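Local coordinates for DNA ligase (Aquifex aeolicus, PDB 3QWU), which probably joins nucleic acid ends in an ATP-dependent reaction, and binds adenosine and calcium, at residues F75-E79 with Q170-M174; I51-P55 with E164-L168. All coordinates share one frame; numbering follows the deposited sequence.

Contact 1: residues F75-E79 with Q170-M174; sequences FWVEE and QEEKM. With ADN (adenosine), chain C.
Trp76 lays one face of its indole against Gln170 and Met174 at the start of helix 170-180, where strand 75-80 of the mixed sheet in the adenylation domain (RNA ligase family) meets that helix. Gln170 CG sits 3.4 Å from the centroid of the Trp76 five-membered ring, a CH-pi contact nearly on the ring normal (7°). Over the same face, Met174 SD makes a Met-aromatic contact, 4.2 Å from the centroid of the Trp76 six-membered ring. Two residues on, the extended Glu78 chain brings OE2 to the helix, where Gln170 NE2 donates a 2.9 Å hydrogen bond to it on the anti side, 31° out of the carboxylate plane. The bend of Gln170 at chi2 (80°) turns its amide to Glu78 while CG stays on the indole; an alanine here would probably remove the CG contact on Trp76 and cost Glu78 OE2 its amide donor and Lys173 NZ an acceptor. Lys173 NZ adds a salt bridge, weak as a hydrogen bond, to the same oxygen and is also held by Asp158 and the carbonyl of Phe157, while Lys219 pairs with Glu78 OE1. Glu79 O accepts a hydrogen bond from adenosine N6 at 2.8 Å.

Contact 2: residues I51-P55 with E164-L168; sequences IWGYP and EQGFL. With ADN (adenosine), chain C.
Trp52 meets Gln165 with one face of its indole and touches the backbone of Glu164. Starting at Trp52 CB, the first neighbour is Glu164 O at 3.6 Å; CD1 comes closer to that carbonyl, at 3.2 Å, and NE1 runs on beside Glu164 N. On the benzo side, CD2 and CE3 lie under Gln165 CG, which stands over the face, 3.5 Å from the centroid of the Trp52 six-membered ring, a CH-pi contact. At the far rim CZ3 and CH2 meet the amide carbon and NE2 of Gln165; the extended chain beyond CG carries the amide along the indole, and chi3 (83°) turns its plane to within 14° of the ring. A loop of the RNA ligase-type region, 164-168, which joins strand 153-161 to helix 170-180, is thereby packed on loop 51-55, which leads from strand 50-51 to strand 58-60. Further along, Phe167 fills the angle between Tyr54 and Pro55. Its CE1 lies 3.5 Å from Tyr54 CE2, the two ring planes oblique at 51°, while Phe167 CZ touches Pro55 CD at 3.6 Å. Arg227 makes a cation-pi contact with Phe167. Tyr54 OH is hydrogen-bonded to Asp158, and the same oxygen lies 3.5 Å from adenosine C2.

Contacts 1 and 2 have centres about 16 Å apart and reach the same adenosine through different atoms. Segment 75-79 takes the exocyclic amine N6, whereas segment 51-55 brings the Tyr54 hydroxyl near C2 of the base and its ring carbons near O3' of the ribose. Their second segments follow one another in sequence: loop 164-168 runs through Ser169 into helix 170-180. Strand 153-161 ties the two together: Asp158 serves both, through OD1 to Lys173 and OD2 to Tyr54, and the side chain of Phe157, itself adenosine-binding, lies at its nearest atoms about 4 Å from that of Glu78 and about 3 Å from that of Tyr54.

Contact 1: residues F75-E79 with Q170-M174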
# COMPACT_ATOMS: atom_id res chain seq x y z
N PHE A 75 30.83 -5.69 -16.44
CA PHE A 75 30.46 -5.01 -15.24
C PHE A 75 30.96 -5.72 -14.01
O PHE A 75 31.01 -6.96 -13.92
CB PHE A 75 28.92 -4.80 -15.17
CG PHE A 75 28.16 -6.03 -15.42
CD1 PHE A 75 27.83 -6.87 -14.37
CD2 PHE A 75 27.81 -6.40 -16.71
CE1 PHE A 75 27.14 -8.04 -14.60
CE2 PHE A 75 27.17 -7.56 -16.94
CZ PHE A 75 26.80 -8.40 -15.87
N TRP A 76 31.32 -4.90 -13.04
CA TRP A 76 31.74 -5.38 -11.75
C TRP A 76 30.50 -5.64 -10.85
O TRP A 76 29.55 -4.86 -10.84
CB TRP A 76 32.67 -4.35 -11.10
CG TRP A 76 34.03 -4.26 -11.74
CD1 TRP A 76 34.43 -3.37 -12.68
CD2 TRP A 76 35.16 -5.08 -11.45
NE1 TRP A 76 35.75 -3.57 -12.99
CE2 TRP A 76 36.22 -4.61 -12.25
CE3 TRP A 76 35.39 -6.15 -10.58
CZ2 TRP A 76 37.49 -5.19 -12.23
CZ3 TRP A 76 36.66 -6.72 -10.54
CH2 TRP A 76 37.68 -6.25 -11.38
N VAL A 77 30.56 -6.72 -10.10
CA VAL A 77 29.49 -7.10 -9.19
C VAL A 77 30.00 -6.94 -7.81
O VAL A 77 31.03 -7.49 -7.47
CB VAL A 77 29.06 -8.50 -9.47
CG1 VAL A 77 28.05 -9.00 -8.46
CG2 VAL A 77 28.44 -8.53 -10.91
N GLU A 78 29.33 -6.10 -7.04
CA GLU A 78 29.68 -5.79 -5.65
C GLU A 78 28.54 -6.16 -4.69
O GLU A 78 27.40 -6.12 -5.08
CB GLU A 78 29.95 -4.29 -5.48
CG GLU A 78 31.18 -3.87 -6.16
CD GLU A 78 31.53 -2.42 -5.89
OE1 GLU A 78 30.65 -1.61 -5.50
OE2 GLU A 78 32.72 -2.11 -6.05
N GLU A 79 28.86 -6.48 -3.44
CA GLU A 79 27.84 -6.77 -2.45
C GLU A 79 27.14 -5.47 -2.05
O GLU A 79 27.78 -4.45 -1.83
CB GLU A 79 28.39 -7.43 -1.19
CG GLU A 79 27.25 -7.65 -0.13
CD GLU A 79 27.73 -8.20 1.22
OE1 GLU A 79 28.94 -8.36 1.40
OE2 GLU A 79 26.88 -8.48 2.11
N GLN A 170 36.35 1.84 -11.29
CA GLN A 170 36.62 0.68 -10.49
C GLN A 170 38.10 0.50 -10.19
O GLN A 170 38.46 0.26 -9.05
CB GLN A 170 36.04 -0.60 -11.12
CG GLN A 170 35.97 -1.76 -10.08
CD GLN A 170 34.76 -1.66 -9.14
OE1 GLN A 170 33.83 -0.91 -9.39
NE2 GLN A 170 34.73 -2.49 -8.11
N GLU A 171 38.94 0.59 -11.22
CA GLU A 171 40.40 0.49 -11.11
C GLU A 171 40.92 1.48 -10.06
O GLU A 171 41.64 1.12 -9.13
CB GLU A 171 41.06 0.78 -12.45
CG GLU A 171 42.58 1.17 -12.38
CD GLU A 171 43.06 2.00 -13.56
OE1 GLU A 171 43.04 1.48 -14.70
OE2 GLU A 171 43.48 3.18 -13.35
N GLU A 172 40.57 2.75 -10.26
CA GLU A 172 41.00 3.83 -9.37
C GLU A 172 40.53 3.57 -7.97
O GLU A 172 41.25 3.83 -7.02
CB GLU A 172 40.36 5.16 -9.75
CG GLU A 172 41.00 5.95 -10.92
CD GLU A 172 40.24 7.27 -11.20
OE1 GLU A 172 40.74 8.31 -10.67
OE2 GLU A 172 39.15 7.26 -11.89
N LYS A 173 39.29 3.09 -7.85
CA LYS A 173 38.71 2.81 -6.54
C LYS A 173 39.49 1.66 -5.90
O LYS A 173 39.97 1.79 -4.80
CB LYS A 173 37.21 2.50 -6.70
CG LYS A 173 36.53 1.80 -5.57
CD LYS A 173 34.98 1.88 -5.69
CE LYS A 173 34.33 0.67 -6.47
NZ LYS A 173 32.90 0.92 -7.03
N MET A 174 39.63 0.55 -6.61
CA MET A 174 40.32 -0.61 -6.05
C MET A 174 41.78 -0.26 -5.67
O MET A 174 42.25 -0.74 -4.67
CB MET A 174 40.16 -1.85 -6.94
CG MET A 174 38.70 -2.34 -6.95
SD MET A 174 38.11 -3.68 -8.08
CE MET A 174 39.19 -5.08 -7.63
O5' ADN C . 20.60 3.05 -3.48
C5' ADN C . 21.38 1.90 -3.13
C4' ADN C . 21.96 2.08 -1.73
O4' ADN C . 22.60 0.86 -1.25
C3' ADN C . 23.05 3.15 -1.73
O3' ADN C . 22.59 4.48 -1.49
C2' ADN C . 24.03 2.68 -0.67
O2' ADN C . 23.85 3.38 0.54
C1' ADN C . 23.76 1.19 -0.45
N9 ADN C . 24.86 0.31 -0.86
C8 ADN C . 25.24 -0.79 -0.17
N7 ADN C . 26.28 -1.43 -0.75
C5 ADN C . 26.53 -0.73 -1.89
C6 ADN C . 27.48 -0.89 -3.00
N6 ADN C . 28.34 -1.95 -2.94
N1 ADN C . 27.49 0.05 -3.99
C2 ADN C . 26.59 1.08 -3.98
N3 ADN C . 25.67 1.27 -3.00
C4 ADN C . 25.61 0.42 -1.95

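Contact 2: residues I51-P55 with E164-L168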
# COMPACT_ATOMS: atom_id res chain seq x y z
N ILE A 51 29.45 18.97 -2.07
CA ILE A 51 29.49 17.53 -1.91
C ILE A 51 28.23 17.11 -2.58
O ILE A 51 27.13 17.37 -2.08
CB ILE A 51 29.53 17.07 -0.44
CG1 ILE A 51 30.62 17.81 0.36
CG2 ILE A 51 29.76 15.56 -0.40
CD1 ILE A 51 32.05 17.32 0.07
N TRP A 52 28.38 16.49 -3.75
CA TRP A 52 27.20 16.08 -4.50
C TRP A 52 26.56 14.92 -3.77
O TRP A 52 27.25 14.15 -3.10
CB TRP A 52 27.54 15.75 -5.96
CG TRP A 52 27.71 17.00 -6.78
CD1 TRP A 52 28.85 17.77 -6.90
CD2 TRP A 52 26.72 17.65 -7.58
NE1 TRP A 52 28.62 18.84 -7.73
CE2 TRP A 52 27.32 18.79 -8.15
CE3 TRP A 52 25.39 17.38 -7.87
CZ2 TRP A 52 26.62 19.65 -9.00
CZ3 TRP A 52 24.70 18.23 -8.71
CH2 TRP A 52 25.31 19.35 -9.26
N GLY A 53 25.23 14.90 -3.86
CA GLY A 53 24.39 13.83 -3.34
C GLY A 53 24.69 12.51 -4.02
O GLY A 53 25.15 12.50 -5.14
N TYR A 54 24.48 11.40 -3.31
CA TYR A 54 24.70 10.07 -3.90
C TYR A 54 23.51 9.84 -4.77
O TYR A 54 22.41 10.05 -4.31
CB TYR A 54 24.83 8.95 -2.86
CG TYR A 54 25.43 7.72 -3.46
CD1 TYR A 54 24.64 6.66 -3.85
CD2 TYR A 54 26.77 7.61 -3.62
CE1 TYR A 54 25.18 5.51 -4.41
CE2 TYR A 54 27.33 6.46 -4.15
CZ TYR A 54 26.53 5.43 -4.57
OH TYR A 54 27.10 4.32 -5.08
N PRO A 55 23.73 9.50 -6.04
CA PRO A 55 22.67 9.41 -7.03
C PRO A 55 21.89 8.08 -6.93
O PRO A 55 22.40 7.09 -6.39
CB PRO A 55 23.44 9.53 -8.35
CG PRO A 55 24.73 8.91 -8.08
CD PRO A 55 25.05 9.19 -6.62
N GLU A 164 32.01 17.66 -7.99
CA GLU A 164 31.88 16.80 -9.20
C GLU A 164 30.86 15.75 -8.94
O GLU A 164 30.67 15.34 -7.79
CB GLU A 164 33.17 16.03 -9.56
CG GLU A 164 34.47 16.74 -9.34
CD GLU A 164 35.16 17.09 -10.60
OE1 GLU A 164 34.61 17.91 -11.37
OE2 GLU A 164 36.30 16.58 -10.78
N GLN A 165 30.28 15.24 -10.02
CA GLN A 165 29.11 14.38 -9.91
C GLN A 165 29.37 12.91 -10.11
O GLN A 165 28.59 12.10 -9.69
CB GLN A 165 28.05 14.80 -10.93
CG GLN A 165 27.08 15.80 -10.39
CD GLN A 165 25.87 15.82 -11.24
OE1 GLN A 165 24.98 14.99 -11.07
NE2 GLN A 165 25.83 16.73 -12.21
N GLY A 166 30.46 12.55 -10.77
CA GLY A 166 30.65 11.15 -11.08
C GLY A 166 31.40 10.41 -10.01
O GLY A 166 31.43 10.81 -8.87
N PHE A 167 32.03 9.33 -10.43
CA PHE A 167 32.60 8.36 -9.58
C PHE A 167 34.01 8.00 -10.08
O PHE A 167 34.24 7.92 -11.27
CB PHE A 167 31.73 7.10 -9.63
CG PHE A 167 30.39 7.23 -8.91
CD1 PHE A 167 30.33 7.56 -7.57
CD2 PHE A 167 29.22 6.89 -9.55
CE1 PHE A 167 29.13 7.61 -6.89
CE2 PHE A 167 27.99 6.95 -8.88
CZ PHE A 167 27.96 7.33 -7.53
N LEU A 168 34.94 7.77 -9.18
CA LEU A 168 36.20 7.21 -9.61
C LEU A 168 35.91 5.83 -10.23
O LEU A 168 34.97 5.16 -9.85
CB LEU A 168 37.21 7.15 -8.47
CG LEU A 168 37.92 8.46 -8.05
CD1 LEU A 168 36.99 9.69 -7.78
CD2 LEU A 168 38.80 8.19 -6.81
O5' ADN C . 20.60 3.05 -3.48
C5' ADN C . 21.38 1.90 -3.13
C4' ADN C . 21.96 2.08 -1.73
O4' ADN C . 22.60 0.86 -1.25
C3' ADN C . 23.05 3.15 -1.73
O3' ADN C . 22.59 4.48 -1.49
C2' ADN C . 24.03 2.68 -0.67
O2' ADN C . 23.85 3.38 0.54
C1' ADN C . 23.76 1.19 -0.45
N9 ADN C . 24.86 0.31 -0.86
C8 ADN C . 25.24 -0.79 -0.17
N7 ADN C . 26.28 -1.43 -0.75
C5 ADN C . 26.53 -0.73 -1.89
C6 ADN C . 27.48 -0.89 -3.00
N6 ADN C . 28.34 -1.95 -2.94
N1 ADN C . 27.49 0.05 -3.99
C2 ADN C . 26.59 1.08 -3.98
N3 ADN C . 25.67 1.27 -3.00
C4 ADN C . 25.61 0.42 -1.95